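PDB 6ABX: citrate synthase from Metallosphaera sedula, which probably catalyses the condensation of oxaloacetate with acetyl-CoA and water to citrate and CoA, the entry step of the tricarboxylic acid cycle. Local coordinates for residues D170-L175 / G311-A316; N271-N276 / Y315-D320. One frame throughout, in Å; residues are numbered along the deposited sequence.

Contact 1 (D170-L175 / G311-A316); sequences DVSLML and GLVFYA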
# COMPACT_ATOMS: atom_id res chain seq x y z
N ASP A 170 -9.43 -17.34 -19.55
CA ASP A 170 -8.31 -17.99 -18.95
C ASP A 170 -6.99 -17.40 -19.49
O ASP A 170 -6.08 -17.03 -18.76
CB ASP A 170 -8.41 -19.48 -19.22
CG ASP A 170 -7.69 -20.28 -18.18
OD1 ASP A 170 -8.14 -20.25 -16.98
OD2 ASP A 170 -6.68 -20.84 -18.57
N VAL A 171 -6.86 -17.30 -20.80
CA VAL A 171 -5.69 -16.69 -21.39
C VAL A 171 -5.55 -15.21 -20.99
O VAL A 171 -4.42 -14.79 -20.58
CB VAL A 171 -5.70 -16.84 -22.92
CG1 VAL A 171 -4.58 -16.03 -23.58
CG2 VAL A 171 -5.63 -18.29 -23.33
N SER A 172 -6.63 -14.42 -21.08
CA SER A 172 -6.55 -13.06 -20.70
C SER A 172 -6.07 -12.86 -19.25
O SER A 172 -5.23 -11.96 -19.01
CB SER A 172 -7.88 -12.36 -20.93
OG SER A 172 -8.33 -12.65 -22.23
N LEU A 173 -6.50 -13.71 -18.29
CA LEU A 173 -6.00 -13.64 -16.93
C LEU A 173 -4.53 -14.08 -16.85
O LEU A 173 -3.72 -13.36 -16.21
CB LEU A 173 -6.87 -14.50 -16.01
CG LEU A 173 -8.31 -14.02 -15.84
CD1 LEU A 173 -9.13 -15.07 -15.10
CD2 LEU A 173 -8.35 -12.68 -15.13
N MET A 174 -4.11 -15.15 -17.57
CA MET A 174 -2.69 -15.60 -17.47
C MET A 174 -1.77 -14.45 -17.93
O MET A 174 -0.69 -14.19 -17.35
CB MET A 174 -2.39 -16.85 -18.36
CG MET A 174 -3.00 -18.12 -17.83
SD MET A 174 -2.57 -19.63 -18.81
CE MET A 174 -3.69 -19.44 -20.17
N LEU A 175 -2.20 -13.70 -18.94
CA LEU A 175 -1.44 -12.61 -19.52
C LEU A 175 -1.19 -11.46 -18.54
O LEU A 175 -0.24 -10.71 -18.80
CB LEU A 175 -2.13 -12.04 -20.75
CG LEU A 175 -2.18 -12.97 -21.96
CD1 LEU A 175 -2.93 -12.34 -23.13
CD2 LEU A 175 -0.80 -13.35 -22.40
N GLY A 311 -9.36 -4.36 -22.29
CA GLY A 311 -10.68 -3.88 -21.89
C GLY A 311 -11.81 -4.38 -22.79
O GLY A 311 -12.86 -4.80 -22.32
N LEU A 312 -11.58 -4.38 -24.10
CA LEU A 312 -12.56 -4.86 -25.06
C LEU A 312 -12.87 -6.35 -24.88
O LEU A 312 -14.03 -6.77 -24.91
CB LEU A 312 -12.05 -4.53 -26.47
CG LEU A 312 -12.88 -5.09 -27.62
CD1 LEU A 312 -14.32 -4.66 -27.47
CD2 LEU A 312 -12.29 -4.62 -28.94
N VAL A 313 -11.84 -7.16 -24.62
CA VAL A 313 -12.02 -8.60 -24.35
C VAL A 313 -12.85 -8.82 -23.08
O VAL A 313 -13.79 -9.59 -23.12
CB VAL A 313 -10.66 -9.32 -24.28
CG1 VAL A 313 -10.76 -10.72 -23.68
CG2 VAL A 313 -9.99 -9.36 -25.64
N PHE A 314 -12.54 -8.12 -22.00
CA PHE A 314 -13.30 -8.29 -20.74
C PHE A 314 -14.73 -7.78 -20.91
O PHE A 314 -15.68 -8.37 -20.41
CB PHE A 314 -12.56 -7.60 -19.60
CG PHE A 314 -11.33 -8.37 -19.18
CD1 PHE A 314 -11.42 -9.68 -18.78
CD2 PHE A 314 -10.10 -7.75 -19.14
CE1 PHE A 314 -10.29 -10.39 -18.40
CE2 PHE A 314 -8.97 -8.48 -18.75
CZ PHE A 314 -9.07 -9.80 -18.44
N TYR A 315 -14.92 -6.68 -21.66
CA TYR A 315 -16.25 -6.18 -21.97
C TYR A 315 -17.04 -7.23 -22.77
O TYR A 315 -18.25 -7.42 -22.50
CB TYR A 315 -16.14 -4.84 -22.72
CG TYR A 315 -17.46 -4.25 -23.15
CD1 TYR A 315 -18.34 -3.76 -22.20
CD2 TYR A 315 -17.81 -4.14 -24.48
CE1 TYR A 315 -19.56 -3.22 -22.57
CE2 TYR A 315 -19.04 -3.60 -24.86
CZ TYR A 315 -19.91 -3.14 -23.90
OH TYR A 315 -21.11 -2.57 -24.22
N ALA A 316 -16.40 -7.88 -23.73
CA ALA A 316 -17.00 -8.88 -24.60
C ALA A 316 -17.51 -10.06 -23.76
O ALA A 316 -18.49 -10.70 -24.10
CB ALA A 316 -16.02 -9.33 -25.65
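With OG of Ser172 anti to its own carbonyl carbon (chi1 -49°) and CG1 of Val313 anti to its backbone N (chi1 167°), a hydroxyl and a methyl are brought together between two helices of the citrate synthase fold, a mainly helical architecture. The helices, 163-174 and 310-316, run roughly antiparallel here: the N-to-C directions of their short segments make an angle of 143°, with the axes 11.0 Å apart at closest approach. Phe314, the longest of the touching side chains, spans much of this gap, and the shorter Ser172 and Val313 meet beside it. Although Phe314 does not set out straight at the other helix, its ring reaches across until CZ lies 3.8 Å from Ser172 CB. Ser172 CB and Leu173 CD2 both approach the ring obliquely near CZ and CE1, from opposite sides of its plane; the leucine contact is looser, CD2 standing 4.4 Å from Phe314 CE1.

Serine suits its place because its short side chain ends at OG, which lets the ring come up to CB, while the hydroxyl is hydrogen-bonded to the carbonyl of Val168, one turn earlier. A polar atom can therefore sit buried among hydrocarbon groups, and the branched Val313 offers it a compact methyl. Around these residues, Ile327 of helix 324-343 touches both Leu173 and Phe314, and Leu266 of helix 261-270 packs on Ser172, making this a small part of a core of several helices. The predicted active-site residue Asp307 is near, its side chain about 9 Å from that of Phe314, yet the contact itself is van der Waals packing, with no hydrogen bond joining the two segments. Its shortest approach is Ser172 OG to Val313 CG1, at 3.4 Å.

Contact 2 (N271-N276 / Y315-D320); sequences NQLSKN and YAMGFD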
# COMPACT_ATOMS: atom_id res chain seq x y z
N ASN A 271 -10.25 -13.52 -31.68
CA ASN A 271 -10.93 -14.12 -32.85
C ASN A 271 -11.88 -15.25 -32.46
O ASN A 271 -12.94 -15.37 -33.08
CB ASN A 271 -9.93 -14.62 -33.88
CG ASN A 271 -9.39 -13.44 -34.66
OD1 ASN A 271 -10.13 -12.83 -35.42
ND2 ASN A 271 -8.12 -13.13 -34.49
N GLN A 272 -11.53 -16.02 -31.42
CA GLN A 272 -12.29 -17.18 -30.96
C GLN A 272 -13.55 -16.79 -30.19
O GLN A 272 -14.35 -17.65 -29.90
CB GLN A 272 -11.39 -18.10 -30.11
CG GLN A 272 -10.14 -18.50 -30.90
CD GLN A 272 -9.25 -19.54 -30.27
OE1 GLN A 272 -9.55 -20.09 -29.21
NE2 GLN A 272 -8.14 -19.81 -30.94
N LEU A 273 -13.71 -15.52 -29.80
CA LEU A 273 -14.99 -15.05 -29.20
C LEU A 273 -16.09 -15.12 -30.26
O LEU A 273 -15.87 -14.70 -31.40
CB LEU A 273 -14.87 -13.61 -28.70
CG LEU A 273 -14.05 -13.41 -27.44
CD1 LEU A 273 -13.82 -11.94 -27.17
CD2 LEU A 273 -14.70 -14.09 -26.24
N SER A 274 -17.27 -15.61 -29.87
CA SER A 274 -18.49 -15.30 -30.56
C SER A 274 -18.84 -13.87 -30.19
O SER A 274 -18.71 -13.49 -29.02
CB SER A 274 -19.59 -16.24 -30.17
OG SER A 274 -20.08 -15.90 -28.87
N LYS A 275 -19.25 -13.07 -31.18
CA LYS A 275 -19.47 -11.69 -30.92
C LYS A 275 -20.88 -11.31 -31.37
O LYS A 275 -21.28 -11.66 -32.45
CB LYS A 275 -18.37 -10.90 -31.62
CG LYS A 275 -16.95 -11.34 -31.29
CD LYS A 275 -15.97 -10.50 -32.11
CE LYS A 275 -14.50 -10.87 -31.97
NZ LYS A 275 -14.21 -12.24 -32.45
N ASN A 276 -21.60 -10.59 -30.52
CA ASN A 276 -22.80 -9.93 -30.97
C ASN A 276 -22.36 -8.79 -31.90
O ASN A 276 -21.15 -8.54 -32.13
CB ASN A 276 -23.68 -9.53 -29.78
CG ASN A 276 -23.05 -8.46 -28.92
OD1 ASN A 276 -22.20 -7.72 -29.39
ND2 ASN A 276 -23.47 -8.37 -27.66
N TYR A 315 -14.92 -6.68 -21.66
CA TYR A 315 -16.25 -6.18 -21.97
C TYR A 315 -17.04 -7.23 -22.77
O TYR A 315 -18.25 -7.42 -22.50
CB TYR A 315 -16.14 -4.84 -22.72
CG TYR A 315 -17.46 -4.25 -23.15
CD1 TYR A 315 -18.34 -3.76 -22.20
CD2 TYR A 315 -17.81 -4.14 -24.48
CE1 TYR A 315 -19.56 -3.22 -22.57
CE2 TYR A 315 -19.04 -3.60 -24.86
CZ TYR A 315 -19.91 -3.14 -23.90
OH TYR A 315 -21.11 -2.57 -24.22
N ALA A 316 -16.40 -7.88 -23.73
CA ALA A 316 -17.00 -8.88 -24.60
C ALA A 316 -17.51 -10.06 -23.76
O ALA A 316 -18.49 -10.70 -24.10
CB ALA A 316 -16.02 -9.33 -25.65
N MET A 317 -16.87 -10.31 -22.63
CA MET A 317 -17.28 -11.41 -21.82
C MET A 317 -18.31 -11.06 -20.75
O MET A 317 -18.80 -11.99 -20.10
CB MET A 317 -16.02 -12.04 -21.26
CG MET A 317 -15.44 -12.80 -22.42
SD MET A 317 -14.15 -13.86 -21.96
CE MET A 317 -13.21 -12.68 -21.00
N GLY A 318 -18.71 -9.79 -20.66
CA GLY A 318 -19.82 -9.37 -19.84
C GLY A 318 -19.46 -8.57 -18.63
O GLY A 318 -20.34 -8.34 -17.77
N PHE A 319 -18.20 -8.10 -18.49
CA PHE A 319 -17.86 -7.21 -17.41
C PHE A 319 -18.05 -5.73 -17.78
O PHE A 319 -17.63 -5.37 -18.87
CB PHE A 319 -16.39 -7.44 -17.04
CG PHE A 319 -16.08 -8.82 -16.51
CD1 PHE A 319 -16.28 -9.08 -15.17
CD2 PHE A 319 -15.60 -9.82 -17.33
CE1 PHE A 319 -15.99 -10.33 -14.66
CE2 PHE A 319 -15.28 -11.07 -16.81
CZ PHE A 319 -15.49 -11.31 -15.48
N ASP A 320 -18.57 -4.89 -16.87
CA ASP A 320 -18.63 -3.45 -17.01
C ASP A 320 -17.19 -2.96 -17.13
O ASP A 320 -16.29 -3.42 -16.42
CB ASP A 320 -19.27 -2.67 -15.83
CG ASP A 320 -20.77 -2.81 -15.69
OD1 ASP A 320 -21.41 -3.19 -16.69
OD2 ASP A 320 -21.28 -2.57 -14.54
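NZ of Lys275 is held by two backbone carbonyls, those of Ala270 and of Leu273, the residue that reaches across to Ala316 and Met317. From NZ to Leu273 O the distance is 3.1 Å, the donor lying 27° out of the carbonyl plane. A lysine suits this loop because its long chain runs back along it to reach both carbonyls, while Phe283 receives it in a cation-pi contact. The Leu273 side chain points toward residues 315-320, and its two methyls divide the work: CD1 rests 3.7 Å from Ala316 CB, and CD2 lies 4.1 Å from Met317 CG.

The loop joining helices 261-270 and 277-297 thereby packs against the C-terminal end of helix 310-316, which closes in a Schellman motif. Gly318 holds the positive phi (110°) there, backbone angles at which a CB would jam against the preceding carbonyl O, and its N bonds Tyr315 O at 3.0 Å. Alanine keeps the helix surface low beneath the leucine. Met317, whose chi1 of -76° sets CG beside the backbone N where CD2 meets it, crosses the Leu273 side chain at about a right angle and also touches Leu169 of helix 163-174.

In the fold
Following the chain from the N terminus, helix 163-174 comes first, then the loop 271-276, and last the stretch 311-320 that meets both. Contact 1 closes a long excursion of 135 residues, about half of them helical; contact 2 closes a shorter one of 38 residues that begins within the first and ends just past it, so the two cross slightly at their shared end. They share Tyr315 and Ala316, and their centres lie 9 Å apart. Contact 1 joins helix 310-316 to helix 163-174 in the interior, whereas contact 2 joins its C-terminal end to the connection between helices 261-270 and 277-297, farther from the centre of the chain. The probable hydrogen bond from Phe319 N to Phe314 O lies within this continuous segment, as the 6→1 bond expected at the Schellman helix end.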